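Local coordinates for protein Pre-mRNA-splicing factor SAD1 (PDB 4MSX) that promotes assembly of newly synthesised U4 snRNA into the U4/U6 snRNP, is required for pre-mRNA splicing, and has a deubiquitinase fold without catalytic activity, at residues N188-L199 and V246-K254; L413-I422 and E436-N447. All blocks are in the same frame, centred on the assembly; numbering follows the deposited sequence.

Interaction 1: residues N188-L199 and V246-K254; sequences NAATYDYAHSVL and VDDFVSYLK
Tyr192 inserts as a knob among Asp247, Val250, Ser251 and Lys254 on the neighbouring helix. Its CG lies opposite the carbonyl carbon (chi1 -70°), which sends the ring out from CB toward 246-254. CD1 and CE1 slide past Val250, with CE1 3.5 Å from Val250 CG1. CD2 and CE2 meet the Asp247 carboxylate, which crosses the ring: CD2 lies 3.4 Å from Asp247 OD1, and CE2 rests beside Asp247 CG. At the tip, Tyr192 OH accepts a weak bond from Lys254 NZ, which comes in at the ring edge. Thr191 CG2, from the residue just before, covers the other ring face, away from Val250 and Asp247, over its centre. If an alanine stood here, Val250 CG1 would probably face a gap and the Lys254 ammonium would lose its phenol partner. The two helix segments cross nearly perpendicularly, at 85°, within the helical part of the ubiquitin-specific protease fold, where helix 222-234 packs against both through Leu199 and Phe249. Asn188 caps the first helix and reaches across as well: its ND2 gives Asp247 OD2 a nearly straight bond of 3.0 Å (178°), lying in the amide plane but arriving from above the carboxylate plane. A water ties His196 NE2 to the start of the second helix, accepting from Val246 N and donating to Asp247 OD1, 2.7 Å from that water. Beyond it, Val246 CG2 touches the His196 ring edge, Ala195 CB meets Val250 CG2 at 3.6 Å, and Leu199 CD1 reaches tip to tip with Val246 CG1.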
loop_
_atom_site.group_PDB
_atom_site.type_symbol
_atom_site.label_atom_id
_atom_site.label_comp_id
_atom_site.label_asym_id
_atom_site.label_seq_id
_atom_site.Cartn_x
_atom_site.Cartn_y
_atom_site.Cartn_z
ATOM N N ASN A 188 -8.159 -9.334 -6.059
ATOM C CA ASN A 188 -8.384 -8.533 -7.256
ATOM C C ASN A 188 -7.143 -7.763 -7.738
ATOM O O ASN A 188 -7.228 -6.606 -8.125
ATOM C CB ASN A 188 -9.535 -7.557 -7.074
ATOM C CG ASN A 188 -10.191 -7.191 -8.460
ATOM O OD1 ASN A 188 -9.704 -7.648 -9.483
ATOM N ND2 ASN A 188 -11.223 -6.376 -8.460
ATOM N N ALA A 189 -6.018 -8.432 -7.719
ATOM C CA ALA A 189 -4.799 -7.839 -8.289
ATOM C C ALA A 189 -4.996 -7.606 -9.789
ATOM O O ALA A 189 -4.309 -6.750 -10.385
ATOM C CB ALA A 189 -3.624 -8.775 -8.071
ATOM N N ALA A 190 -5.911 -8.375 -10.406
ATOM C CA ALA A 190 -6.111 -8.256 -11.858
ATOM C C ALA A 190 -6.523 -6.823 -12.112
ATOM O O ALA A 190 -6.193 -6.250 -13.125
ATOM C CB ALA A 190 -7.229 -9.252 -12.377
ATOM N N THR A 191 -7.263 -6.235 -11.187
ATOM C CA THR A 191 -7.690 -4.853 -11.367
ATOM C C THR A 191 -6.843 -3.819 -10.607
ATOM O O THR A 191 -6.663 -2.709 -11.097
ATOM C CB THR A 191 -9.172 -4.707 -10.944
ATOM O OG1 THR A 191 -9.900 -5.662 -11.695
ATOM C CG2 THR A 191 -9.740 -3.303 -11.202
ATOM N N TYR A 192 -6.407 -4.151 -9.388
ATOM C CA TYR A 192 -5.853 -3.126 -8.514
ATOM C C TYR A 192 -4.357 -3.366 -8.117
ATOM O O TYR A 192 -3.852 -2.732 -7.151
ATOM C CB TYR A 192 -6.738 -3.028 -7.248
ATOM C CG TYR A 192 -8.117 -2.422 -7.601
ATOM C CD1 TYR A 192 -8.225 -1.130 -8.110
ATOM C CD2 TYR A 192 -9.285 -3.166 -7.474
ATOM C CE1 TYR A 192 -9.478 -0.566 -8.435
ATOM C CE2 TYR A 192 -10.579 -2.582 -7.764
ATOM C CZ TYR A 192 -10.650 -1.300 -8.259
ATOM O OH TYR A 192 -11.910 -0.743 -8.597
ATOM N N ASP A 193 -3.641 -4.226 -8.842
ATOM C CA ASP A 193 -2.263 -4.535 -8.439
ATOM C C ASP A 193 -1.377 -3.293 -8.300
ATOM O O ASP A 193 -0.544 -3.222 -7.350
ATOM C CB ASP A 193 -1.566 -5.528 -9.366
ATOM C CG ASP A 193 -1.651 -5.137 -10.846
ATOM O OD1 ASP A 193 -2.201 -4.052 -11.210
ATOM O OD2 ASP A 193 -1.158 -5.963 -11.646
ATOM N N TYR A 194 -1.564 -2.304 -9.168
ATOM C CA TYR A 194 -0.748 -1.077 -9.057
ATOM C C TYR A 194 -0.978 -0.353 -7.722
ATOM O O TYR A 194 -0.073 0.263 -7.152
ATOM C CB TYR A 194 -1.012 -0.092 -10.194
ATOM C CG TYR A 194 -2.432 0.430 -10.206
ATOM C CD1 TYR A 194 -2.765 1.560 -9.467
ATOM C CD2 TYR A 194 -3.436 -0.251 -10.874
ATOM C CE1 TYR A 194 -4.056 2.041 -9.440
ATOM C CE2 TYR A 194 -4.772 0.200 -10.819
ATOM C CZ TYR A 194 -5.059 1.341 -10.101
ATOM O OH TYR A 194 -6.359 1.801 -10.035
ATOM N N ALA A 195 -2.208 -0.385 -7.229
ATOM C CA ALA A 195 -2.516 0.240 -5.963
ATOM C C ALA A 195 -2.025 -0.624 -4.813
ATOM O O ALA A 195 -1.586 -0.090 -3.793
ATOM C CB ALA A 195 -4.097 0.438 -5.814
ATOM N N HIS A 196 -2.135 -1.942 -4.925
ATOM C CA HIS A 196 -1.600 -2.793 -3.839
ATOM C C HIS A 196 -0.105 -2.480 -3.629
ATOM O O HIS A 196 0.339 -2.337 -2.497
ATOM C CB HIS A 196 -1.751 -4.270 -4.194
ATOM C CG HIS A 196 -3.163 -4.650 -4.473
ATOM N ND1 HIS A 196 -3.503 -5.726 -5.259
ATOM C CD2 HIS A 196 -4.319 -4.084 -4.052
ATOM C CE1 HIS A 196 -4.832 -5.813 -5.307
ATOM N NE2 HIS A 196 -5.347 -4.836 -4.575
ATOM N N SER A 197 0.658 -2.333 -4.718
ATOM C CA SER A 197 2.089 -2.148 -4.542
ATOM C C SER A 197 2.360 -0.822 -3.858
ATOM O O SER A 197 3.214 -0.759 -2.980
ATOM C CB SER A 197 2.887 -2.228 -5.874
ATOM O OG SER A 197 2.551 -1.180 -6.735
ATOM N N VAL A 198 1.642 0.225 -4.244
ATOM C CA VAL A 198 1.884 1.527 -3.637
ATOM C C VAL A 198 1.479 1.527 -2.124
ATOM O O VAL A 198 2.197 2.080 -1.251
ATOM C CB VAL A 198 1.097 2.629 -4.397
ATOM C CG1 VAL A 198 1.118 3.965 -3.650
ATOM C CG2 VAL A 198 1.720 2.827 -5.852
ATOM N N LEU A 199 0.330 0.922 -1.808
ATOM C CA LEU A 199 -0.055 0.872 -0.392
ATOM C C LEU A 199 0.960 0.092 0.449
ATOM O O LEU A 199 1.221 0.453 1.618
ATOM C CB LEU A 199 -1.444 0.230 -0.230
ATOM C CG LEU A 199 -2.564 1.136 -0.809
ATOM C CD1 LEU A 199 -3.874 0.329 -0.818
ATOM C CD2 LEU A 199 -2.724 2.451 0.009
ATOM N N VAL A 246 -8.805 -3.892 -1.249
ATOM C CA VAL A 246 -8.948 -2.434 -1.231
ATOM C C VAL A 246 -9.731 -1.875 -2.436
ATOM O O VAL A 246 -9.612 -0.692 -2.759
ATOM C CB VAL A 246 -7.557 -1.736 -1.123
ATOM C CG1 VAL A 246 -6.917 -2.046 0.275
ATOM C CG2 VAL A 246 -6.655 -2.202 -2.299
ATOM N N ASP A 247 -10.566 -2.725 -3.036
ATOM C CA ASP A 247 -11.402 -2.322 -4.197
ATOM C C ASP A 247 -12.221 -1.088 -3.845
ATOM O O ASP A 247 -12.234 -0.110 -4.590
ATOM C CB ASP A 247 -12.367 -3.436 -4.613
ATOM C CG ASP A 247 -11.681 -4.643 -5.130
ATOM O OD1 ASP A 247 -10.472 -4.881 -4.849
ATOM O OD2 ASP A 247 -12.324 -5.399 -5.873
ATOM N N ASP A 248 -12.912 -1.111 -2.694
ATOM C CA ASP A 248 -13.740 0.042 -2.346
ATOM C C ASP A 248 -12.932 1.303 -2.089
ATOM O O ASP A 248 -13.376 2.401 -2.429
ATOM C CB ASP A 248 -14.561 -0.206 -1.056
ATOM C CG ASP A 248 -15.387 1.013 -0.672
ATOM O OD1 ASP A 248 -16.261 1.380 -1.521
ATOM O OD2 ASP A 248 -15.154 1.615 0.414
ATOM N N PHE A 249 -11.782 1.181 -1.412
ATOM C CA PHE A 249 -10.924 2.351 -1.193
ATOM C C PHE A 249 -10.523 2.968 -2.578
ATOM O O PHE A 249 -10.657 4.184 -2.788
ATOM C CB PHE A 249 -9.647 1.977 -0.395
ATOM C CG PHE A 249 -8.663 3.114 -0.253
ATOM C CD1 PHE A 249 -9.026 4.267 0.398
ATOM C CD2 PHE A 249 -7.402 3.051 -0.841
ATOM C CE1 PHE A 249 -8.152 5.338 0.527
ATOM C CE2 PHE A 249 -6.510 4.097 -0.728
ATOM C CZ PHE A 249 -6.870 5.252 -0.025
ATOM N N VAL A 250 -10.061 2.121 -3.500
ATOM C CA VAL A 250 -9.522 2.669 -4.789
ATOM C C VAL A 250 -10.684 3.210 -5.604
ATOM O O VAL A 250 -10.588 4.236 -6.251
ATOM C CB VAL A 250 -8.698 1.631 -5.596
ATOM C CG1 VAL A 250 -8.220 2.313 -6.908
ATOM C CG2 VAL A 250 -7.468 1.155 -4.735
ATOM N N SER A 251 -11.825 2.542 -5.503
ATOM C CA SER A 251 -12.994 3.008 -6.239
ATOM C C SER A 251 -13.463 4.331 -5.639
ATOM O O SER A 251 -13.832 5.255 -6.369
ATOM C CB SER A 251 -14.092 1.928 -6.273
ATOM O OG SER A 251 -15.254 2.528 -6.750
ATOM N N TYR A 252 -13.360 4.493 -4.316
ATOM C CA TYR A 252 -13.668 5.770 -3.702
ATOM C C TYR A 252 -12.760 6.891 -4.242
ATOM O O TYR A 252 -13.178 8.062 -4.460
ATOM C CB TYR A 252 -13.531 5.664 -2.121
ATOM C CG TYR A 252 -13.376 6.995 -1.441
ATOM C CD1 TYR A 252 -14.493 7.760 -1.140
ATOM C CD2 TYR A 252 -12.134 7.501 -1.092
ATOM C CE1 TYR A 252 -14.383 9.007 -0.558
ATOM C CE2 TYR A 252 -12.007 8.767 -0.497
ATOM C CZ TYR A 252 -13.155 9.509 -0.246
ATOM O OH TYR A 252 -13.107 10.756 0.310
ATOM N N LEU A 253 -11.465 6.601 -4.371
ATOM C CA LEU A 253 -10.589 7.627 -4.910
ATOM C C LEU A 253 -11.060 8.134 -6.318
ATOM O O LEU A 253 -10.921 9.287 -6.630
ATOM C CB LEU A 253 -9.163 7.055 -5.062
ATOM C CG LEU A 253 -8.547 6.599 -3.725
ATOM C CD1 LEU A 253 -7.085 6.080 -4.070
ATOM C CD2 LEU A 253 -8.460 7.766 -2.703
ATOM N N LYS A 254 -11.548 7.230 -7.130
ATOM C CA LYS A 254 -11.933 7.597 -8.521
ATOM C C LYS A 254 -13.286 8.366 -8.447
ATOM O O LYS A 254 -13.493 9.411 -9.096
ATOM C CB LYS A 254 -12.110 6.346 -9.378
ATOM C CG LYS A 254 -10.836 5.419 -9.510
ATOM C CD LYS A 254 -10.831 4.579 -10.818
ATOM C CE LYS A 254 -10.481 3.091 -10.604
ATOM N NZ LYS A 254 -11.643 2.202 -10.138
HETATM O O HOH W 1 -8.078 -5.114 -3.692
#

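Interaction 2: residues L413-I422 and E436-N447; sequences LKANVVHVVI and EKSHWITQLYDN
His419 leans over the indole of Trp440 while bonding past it to Ser438, two residues along the opposing strand. Its CD2 sits over one face of the six-membered ring, 3.5 Å from Trp440 CH2 and toward the rim, and the ring planes meet obliquely at 45°. With CG anti to the backbone nitrogen (chi1 177°), the imidazole runs out far enough for NE2 to meet Ser438 OG at 2.8 Å, near the ring plane. Glu472 takes ND1, so both nitrogens fix the ring's rotation. Beneath these side chains the strands pair antiparallel without a break from Ala415 to Val421, and a classic beta bulge at Lys414 and Ala415, both facing Val477, marks the other edge of strand 409-421. On the opposite face, Val418 CB packs on Ile441 CG1 at 3.7 Å, and Val420 CG1 touches the His439 ring at its edge. Next along on that face, Asn416 and Gln443 lie side by side. ND2 of Asn416 gives Gln443 OE1 a bond of 2.8 Å that stays in the donor's amide plane but lands above the acceptor's carbonyl plane. Thr473 and Gln476 bind Asn416 OD1, and Glu454 takes Gln443 NE2, which leaves neither amide likely to flip.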
loop_
_atom_site.group_PDB
_atom_site.type_symbol
_atom_site.label_atom_id
_atom_site.label_comp_id
_atom_site.label_asym_id
_atom_site.label_seq_id
_atom_site.Cartn_x
_atom_site.Cartn_y
_atom_site.Cartn_z
ATOM N N LEU A 413 18.499 -1.654 0.125
ATOM C CA LEU A 413 17.234 -1.852 -0.613
ATOM C C LEU A 413 16.192 -2.422 0.336
ATOM O O LEU A 413 16.471 -3.391 1.031
ATOM C CB LEU A 413 17.469 -2.824 -1.755
ATOM C CG LEU A 413 16.237 -3.080 -2.629
ATOM C CD1 LEU A 413 15.802 -1.778 -3.391
ATOM C CD2 LEU A 413 16.593 -4.196 -3.606
ATOM N N LYS A 414 14.984 -1.856 0.333
ATOM C CA LYS A 414 13.913 -2.276 1.238
ATOM C C LYS A 414 12.662 -2.749 0.487
ATOM O O LYS A 414 11.890 -3.540 1.008
ATOM C CB LYS A 414 13.503 -1.108 2.154
ATOM C CG LYS A 414 14.598 -0.667 3.183
ATOM C CD LYS A 414 14.771 -1.685 4.338
ATOM C CE LYS A 414 13.463 -1.875 5.148
ATOM N NZ LYS A 414 12.950 -0.629 5.806
ATOM N N ALA A 415 12.460 -2.255 -0.741
ATOM C CA ALA A 415 11.272 -2.654 -1.507
ATOM C C ALA A 415 11.607 -2.594 -2.990
ATOM O O ALA A 415 12.371 -1.703 -3.429
ATOM C CB ALA A 415 10.105 -1.684 -1.199
ATOM N N ASN A 416 11.021 -3.522 -3.740
ATOM C CA ASN A 416 11.278 -3.649 -5.181
ATOM C C ASN A 416 9.935 -3.961 -5.876
ATOM O O ASN A 416 9.335 -4.992 -5.597
ATOM C CB ASN A 416 12.290 -4.790 -5.385
ATOM C CG ASN A 416 12.803 -4.881 -6.836
ATOM O OD1 ASN A 416 13.129 -3.878 -7.440
ATOM N ND2 ASN A 416 12.815 -6.080 -7.396
ATOM N N VAL A 417 9.433 -3.044 -6.708
ATOM C CA VAL A 417 8.181 -3.320 -7.441
ATOM C C VAL A 417 8.601 -3.795 -8.822
ATOM O O VAL A 417 9.336 -3.096 -9.521
ATOM C CB VAL A 417 7.346 -2.068 -7.549
ATOM C CG1 VAL A 417 5.996 -2.328 -8.348
ATOM C CG2 VAL A 417 6.967 -1.589 -6.097
ATOM N N VAL A 418 8.068 -4.932 -9.221
ATOM C CA VAL A 418 8.493 -5.617 -10.425
ATOM C C VAL A 418 7.369 -5.645 -11.439
ATOM O O VAL A 418 6.174 -5.785 -11.087
ATOM C CB VAL A 418 8.875 -7.057 -10.039
ATOM C CG1 VAL A 418 8.850 -7.963 -11.235
ATOM C CG2 VAL A 418 10.279 -7.019 -9.346
ATOM N N HIS A 419 7.750 -5.535 -12.710
ATOM C CA HIS A 419 6.784 -5.512 -13.790
ATOM C C HIS A 419 6.753 -6.908 -14.442
ATOM O O HIS A 419 7.783 -7.468 -14.742
ATOM C CB HIS A 419 7.188 -4.455 -14.827
ATOM C CG HIS A 419 6.276 -4.407 -16.013
ATOM N ND1 HIS A 419 6.712 -4.666 -17.295
ATOM C CD2 HIS A 419 4.948 -4.148 -16.110
ATOM C CE1 HIS A 419 5.691 -4.559 -18.131
ATOM N NE2 HIS A 419 4.611 -4.239 -17.440
ATOM N N VAL A 420 5.563 -7.443 -14.672
ATOM C CA VAL A 420 5.389 -8.791 -15.217
ATOM C C VAL A 420 4.374 -8.647 -16.323
ATOM O O VAL A 420 3.366 -7.924 -16.165
ATOM C CB VAL A 420 4.836 -9.760 -14.102
ATOM C CG1 VAL A 420 4.244 -10.996 -14.688
ATOM C CG2 VAL A 420 5.960 -10.128 -13.151
ATOM N N VAL A 421 4.605 -9.321 -17.447
ATOM C CA VAL A 421 3.638 -9.255 -18.552
ATOM C C VAL A 421 2.681 -10.437 -18.550
ATOM O O VAL A 421 3.088 -11.570 -18.347
ATOM C CB VAL A 421 4.331 -9.184 -19.957
ATOM C CG1 VAL A 421 3.369 -9.645 -21.062
ATOM C CG2 VAL A 421 4.768 -7.780 -20.249
ATOM N N ILE A 422 1.401 -10.151 -18.784
ATOM C CA ILE A 422 0.371 -11.193 -18.864
ATOM C C ILE A 422 -0.471 -11.026 -20.138
ATOM O O ILE A 422 -0.137 -10.233 -21.042
ATOM C CB ILE A 422 -0.569 -11.146 -17.641
ATOM C CG1 ILE A 422 -0.969 -9.691 -17.349
ATOM C CG2 ILE A 422 0.096 -11.793 -16.417
ATOM C CD1 ILE A 422 -2.066 -9.515 -16.282
ATOM N N GLU A 436 0.476 -5.570 -24.971
ATOM C CA GLU A 436 0.579 -6.487 -23.830
ATOM C C GLU A 436 0.032 -5.774 -22.560
ATOM O O GLU A 436 -0.055 -4.536 -22.529
ATOM C CB GLU A 436 2.011 -6.960 -23.651
ATOM C CG GLU A 436 2.455 -7.909 -24.759
ATOM C CD GLU A 436 3.918 -8.338 -24.637
ATOM O OE1 GLU A 436 4.744 -7.542 -24.134
ATOM O OE2 GLU A 436 4.244 -9.475 -25.037
ATOM N N LYS A 437 -0.382 -6.553 -21.568
ATOM C CA LYS A 437 -0.932 -5.993 -20.334
ATOM C C LYS A 437 0.091 -6.073 -19.185
ATOM O O LYS A 437 0.766 -7.090 -18.993
ATOM C CB LYS A 437 -2.188 -6.719 -19.884
ATOM C CG LYS A 437 -2.990 -5.854 -18.913
ATOM C CD LYS A 437 -3.897 -6.633 -17.971
ATOM C CE LYS A 437 -4.372 -5.724 -16.842
ATOM N NZ LYS A 437 -4.998 -4.474 -17.394
ATOM N N SER A 438 0.184 -4.994 -18.422
ATOM C CA SER A 438 1.131 -4.958 -17.262
ATOM C C SER A 438 0.510 -5.585 -16.014
ATOM O O SER A 438 -0.669 -5.337 -15.714
ATOM C CB SER A 438 1.453 -3.507 -16.956
ATOM O OG SER A 438 2.214 -2.895 -18.007
ATOM N N HIS A 439 1.294 -6.361 -15.268
ATOM C CA HIS A 439 0.904 -6.852 -13.955
ATOM C C HIS A 439 2.048 -6.434 -13.007
ATOM O O HIS A 439 3.227 -6.429 -13.411
ATOM C CB HIS A 439 0.745 -8.366 -13.998
ATOM C CG HIS A 439 0.543 -9.026 -12.660
ATOM N ND1 HIS A 439 -0.382 -8.587 -11.722
ATOM C CD2 HIS A 439 1.142 -10.118 -12.114
ATOM C CE1 HIS A 439 -0.322 -9.366 -10.652
ATOM N NE2 HIS A 439 0.591 -10.304 -10.864
ATOM N N TRP A 440 1.710 -6.110 -11.764
ATOM C CA TRP A 440 2.711 -5.514 -10.838
ATOM C C TRP A 440 2.800 -6.395 -9.610
ATOM O O TRP A 440 1.770 -6.789 -9.035
ATOM C CB TRP A 440 2.257 -4.080 -10.449
ATOM C CG TRP A 440 2.095 -3.185 -11.656
ATOM C CD1 TRP A 440 0.923 -2.781 -12.282
ATOM C CD2 TRP A 440 3.174 -2.596 -12.385
ATOM N NE1 TRP A 440 1.243 -1.973 -13.359
ATOM C CE2 TRP A 440 2.619 -1.871 -13.455
ATOM C CE3 TRP A 440 4.572 -2.638 -12.226
ATOM C CZ2 TRP A 440 3.401 -1.167 -14.365
ATOM C CZ3 TRP A 440 5.362 -1.932 -13.111
ATOM C CH2 TRP A 440 4.776 -1.205 -14.188
ATOM N N ILE A 441 4.017 -6.705 -9.190
ATOM C CA ILE A 441 4.152 -7.469 -7.953
ATOM C C ILE A 441 5.179 -6.778 -7.071
ATOM O O ILE A 441 5.984 -5.967 -7.531
ATOM C CB ILE A 441 4.550 -8.915 -8.218
ATOM C CG1 ILE A 441 5.949 -8.956 -8.811
ATOM C CG2 ILE A 441 3.525 -9.607 -9.194
ATOM C CD1 ILE A 441 6.444 -10.369 -9.061
ATOM N N THR A 442 5.097 -7.051 -5.775
ATOM C CA THR A 442 5.846 -6.217 -4.810
ATOM C C THR A 442 6.684 -7.133 -3.962
ATOM O O THR A 442 6.172 -8.106 -3.416
ATOM C CB THR A 442 4.862 -5.422 -3.910
ATOM O OG1 THR A 442 3.960 -4.717 -4.765
ATOM C CG2 THR A 442 5.592 -4.398 -2.960
ATOM N N GLN A 443 7.981 -6.822 -3.844
ATOM C CA GLN A 443 8.860 -7.587 -2.975
ATOM C C GLN A 443 9.274 -6.690 -1.834
ATOM O O GLN A 443 9.664 -5.532 -2.070
ATOM C CB GLN A 443 10.133 -7.988 -3.756
ATOM C CG GLN A 443 9.752 -8.868 -4.937
ATOM C CD GLN A 443 10.901 -9.125 -5.914
ATOM O OE1 GLN A 443 11.853 -8.327 -6.023
ATOM N NE2 GLN A 443 10.784 -10.229 -6.672
ATOM N N LEU A 444 9.207 -7.204 -0.609
ATOM C CA LEU A 444 9.475 -6.356 0.544
ATOM C C LEU A 444 10.444 -7.026 1.483
ATOM O O LEU A 444 10.336 -8.222 1.729
ATOM C CB LEU A 444 8.170 -6.144 1.379
ATOM C CG LEU A 444 7.066 -5.440 0.549
ATOM C CD1 LEU A 444 5.735 -5.392 1.359
ATOM C CD2 LEU A 444 7.501 -4.017 0.202
ATOM N N TYR A 445 11.284 -6.216 2.102
ATOM C CA TYR A 445 12.370 -6.766 2.940
ATOM C C TYR A 445 11.981 -6.699 4.388
ATOM O O TYR A 445 11.537 -5.654 4.856
ATOM C CB TYR A 445 13.659 -5.966 2.752
ATOM C CG TYR A 445 14.851 -6.633 3.492
ATOM C CD1 TYR A 445 15.312 -7.888 3.109
ATOM C CD2 TYR A 445 15.473 -6.002 4.552
ATOM C CE1 TYR A 445 16.408 -8.505 3.777
ATOM C CE2 TYR A 445 16.585 -6.612 5.224
ATOM C CZ TYR A 445 17.020 -7.855 4.807
ATOM O OH TYR A 445 18.062 -8.463 5.449
ATOM N N ASP A 446 12.157 -7.811 5.097
ATOM C CA ASP A 446 11.963 -7.828 6.549
ATOM C C ASP A 446 13.329 -7.907 7.259
ATOM O O ASP A 446 13.983 -8.927 7.182
ATOM C CB ASP A 446 11.144 -9.042 6.977
ATOM C CG ASP A 446 11.160 -9.247 8.530
ATOM O OD1 ASP A 446 11.368 -8.280 9.294
ATOM O OD2 ASP A 446 10.953 -10.395 8.956
ATOM N N ASN A 447 13.716 -6.804 7.886
ATOM C CA ASN A 447 14.980 -6.644 8.631
ATOM C C ASN A 447 15.192 -7.701 9.699
ATOM O O ASN A 447 16.319 -8.075 10.004
ATOM C CB ASN A 447 14.936 -5.320 9.415
ATOM C CG ASN A 447 15.324 -4.135 8.574
ATOM O OD1 ASN A 447 16.087 -4.272 7.623
ATOM N ND2 ASN A 447 14.792 -2.955 8.907
#

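Interaction 1 closes along the chain before interaction 2 opens, and their centres lie about 15 Å apart. Helix 189-203 joins them: one side packs on helix 247-256, another on strands 409-421 and 438-446 of the mixed sheet. Asp193 OD2 probably hydrogen-bonds both His439 ND1, at 2.7 Å, and the backbone N of Trp440, while Tyr194 CB packs on Trp440. This junction of helix and sheet is where active ubiquitin-specific proteases bring together their catalytic cysteine and histidine. Asp193 probably occupies the cysteine position here, opposite His439, consistent with the protein being a pseudo-deubiquitinase that keeps the architecture without the nucleophile.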